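Local coordinates for protein isomerase/lactonizing enzyme (Agrobacterium tumefaciens, PDB 1RVK) that is of unknown function but belongs to the mandelate racemase/muconate lactonizing branch of the enolase superfamily, and binds a magnesium ion that probably stabilises an enolate-like intermediate, at residues Ala148-Tyr153 against His171-Pro176; Ser50-Glu55 against Leu101-Cys106. One frame throughout, in Å; residues are numbered along the deposited sequence.

Contact 1: residues Ala148-Tyr153 against His171-Pro176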
loop_
_atom_site.group_PDB
_atom_site.type_symbol
_atom_site.label_atom_id
_atom_site.label_comp_id
_atom_site.label_asym_id
_atom_site.label_seq_id
_atom_site.Cartn_x
_atom_site.Cartn_y
_atom_site.Cartn_z
ATOM N N ALA A 148 -1.306 4.601 -22.681
ATOM C CA ALA A 148 -1.370 3.631 -23.771
ATOM C C ALA A 148 -0.045 3.399 -24.480
ATOM O O ALA A 148 0.184 2.326 -25.035
ATOM C CB ALA A 148 -2.413 4.072 -24.786
ATOM N N THR A 149 0.826 4.399 -24.462
ATOM C CA THR A 149 2.108 4.293 -25.145
ATOM C C THR A 149 3.285 4.683 -24.264
ATOM O O THR A 149 3.112 5.284 -23.203
ATOM C CB THR A 149 2.144 5.223 -26.366
ATOM O OG1 THR A 149 2.229 6.580 -25.915
ATOM C CG2 THR A 149 0.878 5.067 -27.199
ATOM N N PRO A 150 4.509 4.339 -24.696
ATOM C CA PRO A 150 5.693 4.693 -23.910
ATOM C C PRO A 150 5.743 6.208 -23.742
ATOM O O PRO A 150 6.088 6.719 -22.677
ATOM C CB PRO A 150 6.841 4.164 -24.767
ATOM C CG PRO A 150 6.246 2.925 -25.363
ATOM C CD PRO A 150 4.862 3.406 -25.783
ATOM N N GLU A 151 5.388 6.922 -24.806
ATOM C CA GLU A 151 5.379 8.379 -24.778
ATOM C C GLU A 151 4.406 8.931 -23.733
ATOM O O GLU A 151 4.687 9.946 -23.097
ATOM C CB GLU A 151 5.029 8.926 -26.166
ATOM C CG GLU A 151 6.130 8.720 -27.208
ATOM C CD GLU A 151 6.279 7.271 -27.674
ATOM O OE1 GLU A 151 7.327 6.958 -28.281
ATOM O OE2 GLU A 151 5.360 6.452 -27.456
ATOM N N ASP A 152 3.266 8.269 -23.551
ATOM C CA ASP A 152 2.283 8.721 -22.565
ATOM C C ASP A 152 2.870 8.701 -21.155
ATOM O O ASP A 152 2.538 9.545 -20.327
ATOM C CB ASP A 152 1.028 7.839 -22.587
ATOM C CG ASP A 152 0.175 8.057 -23.820
ATOM O OD1 ASP A 152 0.243 9.155 -24.409
ATOM O OD2 ASP A 152 -0.579 7.134 -24.190
ATOM N N TYR A 153 3.729 7.729 -20.875
ATOM C CA TYR A 153 4.340 7.654 -19.555
ATOM C C TYR A 153 5.325 8.798 -19.389
ATOM O O TYR A 153 5.419 9.401 -18.319
ATOM C CB TYR A 153 5.066 6.321 -19.358
ATOM C CG TYR A 153 4.170 5.206 -18.875
ATOM C CD1 TYR A 153 3.432 4.436 -19.770
ATOM C CD2 TYR A 153 4.063 4.921 -17.511
ATOM C CE1 TYR A 153 2.606 3.398 -19.318
ATOM C CE2 TYR A 153 3.244 3.893 -17.050
ATOM C CZ TYR A 153 2.520 3.136 -17.957
ATOM O OH TYR A 153 1.723 2.110 -17.502
ATOM N N HIS A 171 4.133 1.482 -13.229
ATOM C CA HIS A 171 3.517 0.161 -13.172
ATOM C C HIS A 171 3.239 0.061 -14.668
ATOM O O HIS A 171 2.530 0.908 -15.213
ATOM C CB HIS A 171 2.186 0.145 -12.404
ATOM C CG HIS A 171 2.338 0.118 -10.914
ATOM N ND1 HIS A 171 2.494 1.261 -10.160
ATOM C CD2 HIS A 171 2.351 -0.916 -10.037
ATOM C CE1 HIS A 171 2.594 0.934 -8.882
ATOM N NE2 HIS A 171 2.511 -0.380 -8.780
ATOM N N THR A 172 3.808 -0.931 -15.345
ATOM C CA THR A 172 3.596 -1.039 -16.781
ATOM C C THR A 172 2.388 -1.879 -17.195
ATOM O O THR A 172 1.535 -2.192 -16.365
ATOM C CB THR A 172 4.889 -1.517 -17.481
ATOM O OG1 THR A 172 5.511 -2.552 -16.707
ATOM C CG2 THR A 172 5.864 -0.351 -17.613
ATOM N N TRP A 173 2.305 -2.228 -18.475
ATOM C CA TRP A 173 1.161 -2.977 -19.003
ATOM C C TRP A 173 1.031 -4.432 -18.570
ATOM O O TRP A 173 1.996 -5.198 -18.599
ATOM C CB TRP A 173 1.167 -2.910 -20.529
ATOM C CG TRP A 173 1.083 -1.514 -21.062
ATOM C CD1 TRP A 173 -0.054 -0.792 -21.308
ATOM C CD2 TRP A 173 2.182 -0.668 -21.415
ATOM N NE1 TRP A 173 0.273 0.452 -21.795
ATOM C CE2 TRP A 173 1.638 0.556 -21.869
ATOM C CE3 TRP A 173 3.575 -0.824 -21.392
ATOM C CZ2 TRP A 173 2.438 1.621 -22.297
ATOM C CZ3 TRP A 173 4.374 0.237 -21.819
ATOM C CH2 TRP A 173 3.799 1.444 -22.265
HETATM N N MSE A 174 -0.190 -4.809 -18.197
HETATM C CA MSE A 174 -0.479 -6.165 -17.750
HETATM C C MSE A 174 -1.834 -6.628 -18.277
HETATM O O MSE A 174 -2.731 -5.816 -18.505
HETATM C CB MSE A 174 -0.498 -6.206 -16.218
HETATM C CG MSE A 174 0.761 -5.660 -15.562
HETATM SE SE MSE A 174 0.673 -5.763 -13.633
HETATM C CE MSE A 174 1.968 -4.398 -13.212
ATOM N N PRO A 175 -2.001 -7.942 -18.493
ATOM C CA PRO A 175 -3.313 -8.374 -18.984
ATOM C C PRO A 175 -4.357 -7.988 -17.930
ATOM O O PRO A 175 -4.028 -7.834 -16.754
ATOM C CB PRO A 175 -3.146 -9.887 -19.144
ATOM C CG PRO A 175 -2.043 -10.229 -18.182
ATOM C CD PRO A 175 -1.082 -9.082 -18.341
ATOM N N PRO A 176 -5.631 -7.853 -18.326
ATOM C CA PRO A 176 -6.213 -8.053 -19.655
ATOM C C PRO A 176 -5.872 -7.086 -20.796
ATOM O O PRO A 176 -6.577 -7.072 -21.804
ATOM C CB PRO A 176 -7.711 -8.098 -19.362
ATOM C CG PRO A 176 -7.846 -7.143 -18.233
ATOM C CD PRO A 176 -6.681 -7.514 -17.348
#

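Contact 2: residues Ser50-Glu55 against Leu101-Cys106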
loop_
_atom_site.group_PDB
_atom_site.type_symbol
_atom_site.label_atom_id
_atom_site.label_comp_id
_atom_site.label_asym_id
_atom_site.label_seq_id
_atom_site.Cartn_x
_atom_site.Cartn_y
_atom_site.Cartn_z
ATOM N N SER A 50 -11.539 2.266 10.677
ATOM C CA SER A 50 -10.639 1.891 9.595
ATOM C C SER A 50 -11.466 1.446 8.390
ATOM O O SER A 50 -12.526 0.841 8.546
ATOM C CB SER A 50 -9.687 0.779 10.042
ATOM O OG SER A 50 -8.540 0.757 9.210
ATOM N N PHE A 51 -10.975 1.747 7.192
ATOM C CA PHE A 51 -11.680 1.424 5.955
ATOM C C PHE A 51 -11.124 0.230 5.191
ATOM O O PHE A 51 -9.924 -0.039 5.230
ATOM C CB PHE A 51 -11.661 2.648 5.036
ATOM C CG PHE A 51 -12.358 3.842 5.612
ATOM C CD1 PHE A 51 -13.735 3.984 5.489
ATOM C CD2 PHE A 51 -11.644 4.807 6.320
ATOM C CE1 PHE A 51 -14.396 5.070 6.063
ATOM C CE2 PHE A 51 -12.296 5.897 6.897
ATOM C CZ PHE A 51 -13.674 6.026 6.769
ATOM N N THR A 52 -12.008 -0.477 4.490
ATOM C CA THR A 52 -11.612 -1.625 3.679
ATOM C C THR A 52 -12.769 -2.044 2.779
ATOM O O THR A 52 -13.856 -1.470 2.848
ATOM C CB THR A 52 -11.195 -2.834 4.550
ATOM O OG1 THR A 52 -10.524 -3.800 3.730
ATOM C CG2 THR A 52 -12.412 -3.482 5.196
ATOM N N ALA A 53 -12.530 -3.035 1.928
ATOM C CA ALA A 53 -13.562 -3.528 1.023
ATOM C C ALA A 53 -14.580 -4.343 1.816
ATOM O O ALA A 53 -14.215 -5.094 2.719
ATOM C CB ALA A 53 -12.935 -4.388 -0.070
ATOM N N PRO A 54 -15.870 -4.220 1.469
ATOM C CA PRO A 54 -16.972 -4.927 2.130
ATOM C C PRO A 54 -16.756 -6.413 2.430
ATOM O O PRO A 54 -17.009 -6.861 3.547
ATOM C CB PRO A 54 -18.144 -4.697 1.177
ATOM C CG PRO A 54 -17.856 -3.329 0.635
ATOM C CD PRO A 54 -16.371 -3.410 0.343
ATOM N N GLU A 55 -16.292 -7.175 1.441
ATOM C CA GLU A 55 -16.086 -8.614 1.620
ATOM C C GLU A 55 -15.104 -8.982 2.728
ATOM O O GLU A 55 -15.208 -10.048 3.334
ATOM C CB GLU A 55 -15.619 -9.250 0.304
ATOM C CG GLU A 55 -16.687 -9.305 -0.779
ATOM C CD GLU A 55 -17.861 -10.192 -0.401
ATOM O OE1 GLU A 55 -19.018 -9.765 -0.604
ATOM O OE2 GLU A 55 -17.629 -11.318 0.089
ATOM N N LEU A 101 -7.189 -9.046 9.229
ATOM C CA LEU A 101 -6.323 -8.735 10.359
ATOM C C LEU A 101 -5.868 -7.277 10.297
ATOM O O LEU A 101 -5.805 -6.590 11.316
ATOM C CB LEU A 101 -5.089 -9.646 10.345
ATOM C CG LEU A 101 -5.145 -11.035 10.990
ATOM C CD1 LEU A 101 -5.044 -10.872 12.488
ATOM C CD2 LEU A 101 -6.414 -11.775 10.596
ATOM N N ALA A 102 -5.551 -6.807 9.093
ATOM C CA ALA A 102 -5.076 -5.440 8.908
ATOM C C ALA A 102 -6.087 -4.375 9.313
ATOM O O ALA A 102 -5.735 -3.413 9.998
ATOM C CB ALA A 102 -4.659 -5.223 7.455
ATOM N N VAL A 103 -7.337 -4.541 8.894
ATOM C CA VAL A 103 -8.361 -3.552 9.215
ATOM C C VAL A 103 -8.649 -3.512 10.709
ATOM O O VAL A 103 -8.819 -2.439 11.287
ATOM C CB VAL A 103 -9.674 -3.832 8.456
ATOM C CG1 VAL A 103 -10.602 -2.619 8.566
ATOM C CG2 VAL A 103 -9.375 -4.130 7.003
ATOM N N VAL A 104 -8.698 -4.682 11.337
ATOM C CA VAL A 104 -8.960 -4.750 12.768
ATOM C C VAL A 104 -7.818 -4.106 13.555
ATOM O O VAL A 104 -8.050 -3.324 14.478
ATOM C CB VAL A 104 -9.132 -6.209 13.234
ATOM C CG1 VAL A 104 -9.290 -6.257 14.744
ATOM C CG2 VAL A 104 -10.347 -6.828 12.562
ATOM N N ASP A 105 -6.585 -4.437 13.186
ATOM C CA ASP A 105 -5.410 -3.888 13.859
ATOM C C ASP A 105 -5.383 -2.368 13.683
ATOM O O ASP A 105 -5.076 -1.633 14.618
ATOM C CB ASP A 105 -4.131 -4.506 13.271
ATOM C CG ASP A 105 -2.871 -4.057 13.995
ATOM O OD1 ASP A 105 -2.689 -4.422 15.177
ATOM O OD2 ASP A 105 -2.058 -3.339 13.380
ATOM N N CYS A 106 -5.717 -1.897 12.486
ATOM C CA CYS A 106 -5.718 -0.458 12.229
ATOM C C CYS A 106 -6.772 0.264 13.061
ATOM O O CYS A 106 -6.507 1.333 13.606
ATOM C CB CYS A 106 -5.934 -0.178 10.741
ATOM S SG CYS A 106 -4.449 -0.470 9.745
#

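Contact 1: residues Ala148-Tyr153 against His171-Pro176
Trp-173 and Ala-148 bring the two backbones within 8.5 Å (CA to CA), and Thr-172 lies 9.2 Å from Tyr-153 by the same measure, so side chains bridge most of the gap between the start of helix 150-163 and the loop that follows strand 167-171. Two aromatic residues do the bridging. Tyr-153 CG is anti to the carbonyl carbon (chi1 -86°), which starts the ring toward the loop. The phenol presents its edge to the face of the Trp-173 indole in a T-shaped stack, with centroids 5.1 Å apart and planes at 74°; Tyr-153 CE1 sits over the rim of the six-membered ring, 3.5 Å from Trp-173 CZ2. The hydroxyl reaches further, and Tyr-153 OH donates to the carbonyl of His-171, 2.7 Å from His-171 O and in the carbonyl plane. Ring and hydroxyl thus engage two residues, Trp-173 and His-171. Thr-149 C and Pro-150 N lie at the indole's edge; Pro-150 CD is 4.2 Å from Trp-173 CH2. The helix start is itself ordered by a capping box: Asp-152 N donates to Thr-149 OG1, and Asp-152 OD2 takes the N-H groups of both Ala-148 and Thr-149, the latter from above the carboxylate plane. Beyond the segments, His-171 ND1 bonds to Ile-137 O. A loop after a barrel strand, held against the N-terminal end of the preceding barrel helix, is an arrangement of the TIM-barrel domain of enolase superfamily proteins, here with the His-171 side chain leading away from the contact, about 4 Å from the magnesium ion of Asp-206, Glu-232 and Glu-258.

Contact 2: residues Ser50-Glu55 against Leu101-Cys106
Val-103 faces Ser-50 with their CA atoms 5.9 Å apart, where strand 50-52 and helix 101-106 run nearly antiparallel, at 163° between their directions, and their axes approach to 7.8 Å. Both branches of the valine are used. Val-103 CG2 presses on the threonine, only 3.3 Å from Thr-52 CB, a carbon pair tighter than ordinary van der Waals contact, while Thr-52 OG1 and CG2 lie around the same methyl. The other branch, CG1, is anti to the backbone N (chi1 -167°) and meets Ser-50 CB at 3.8 Å as well as the Thr-52 methyl. Alternation along the strand explains the choice of partners: Ser-50 and Thr-52 turn their CB atoms to the helix, whereas Phe-51 points to the reverse side, where its ring meets that of Tyr-345. This is a helix laid on an antiparallel three-stranded sheet, as expected of the N-terminal capping domain in the enolase superfamily; strand 47-52 is an outermost strand, bonded through Ser-50 and Thr-52 to Leu-38 and Ala-36 of strand 30-42. One turn further along the helix, Cys-106 adds its CB, 3.2 Å from Ser-50 OG. That hydroxyl is anti to the backbone N (chi1 -159°), and Ser-50 CB rests 3.6 Å from Val-103 O, so the serine spans the turn from Val-103 to Cys-106. Leu-38 also touches Val-103, extending the apolar patch onto the central strand. Cys-106 touches Val-283 of helix 283-286 as well, and Asp-105, pointing away from the strand, is hydrogen-bonded through OD1 to Thr-290 OG1.

Overall arrangement
The two contacts illustrate how each domain of a two-domain enzyme has contacts of its own, strand to helix in one, helix start to post-strand loop in the other. Contact 2 comes first along the chain and is complete before contact 1 opens. It belongs to the N-terminal domain, joining edge strand 47-52 of the three-stranded sheet to helix 98-116, whereas contact 1 lies in the barrel, between helix 150-163 and the loop after strand 167-171. Their centres are about 31 Å apart, their nearest atoms about 18 Å, and they occupy opposite sides of the chain's centre. Contact 1 reaches the magnesium site through His-171; contact 2 lies within the domain that, as in relatives, probably contributes to substrate specificity.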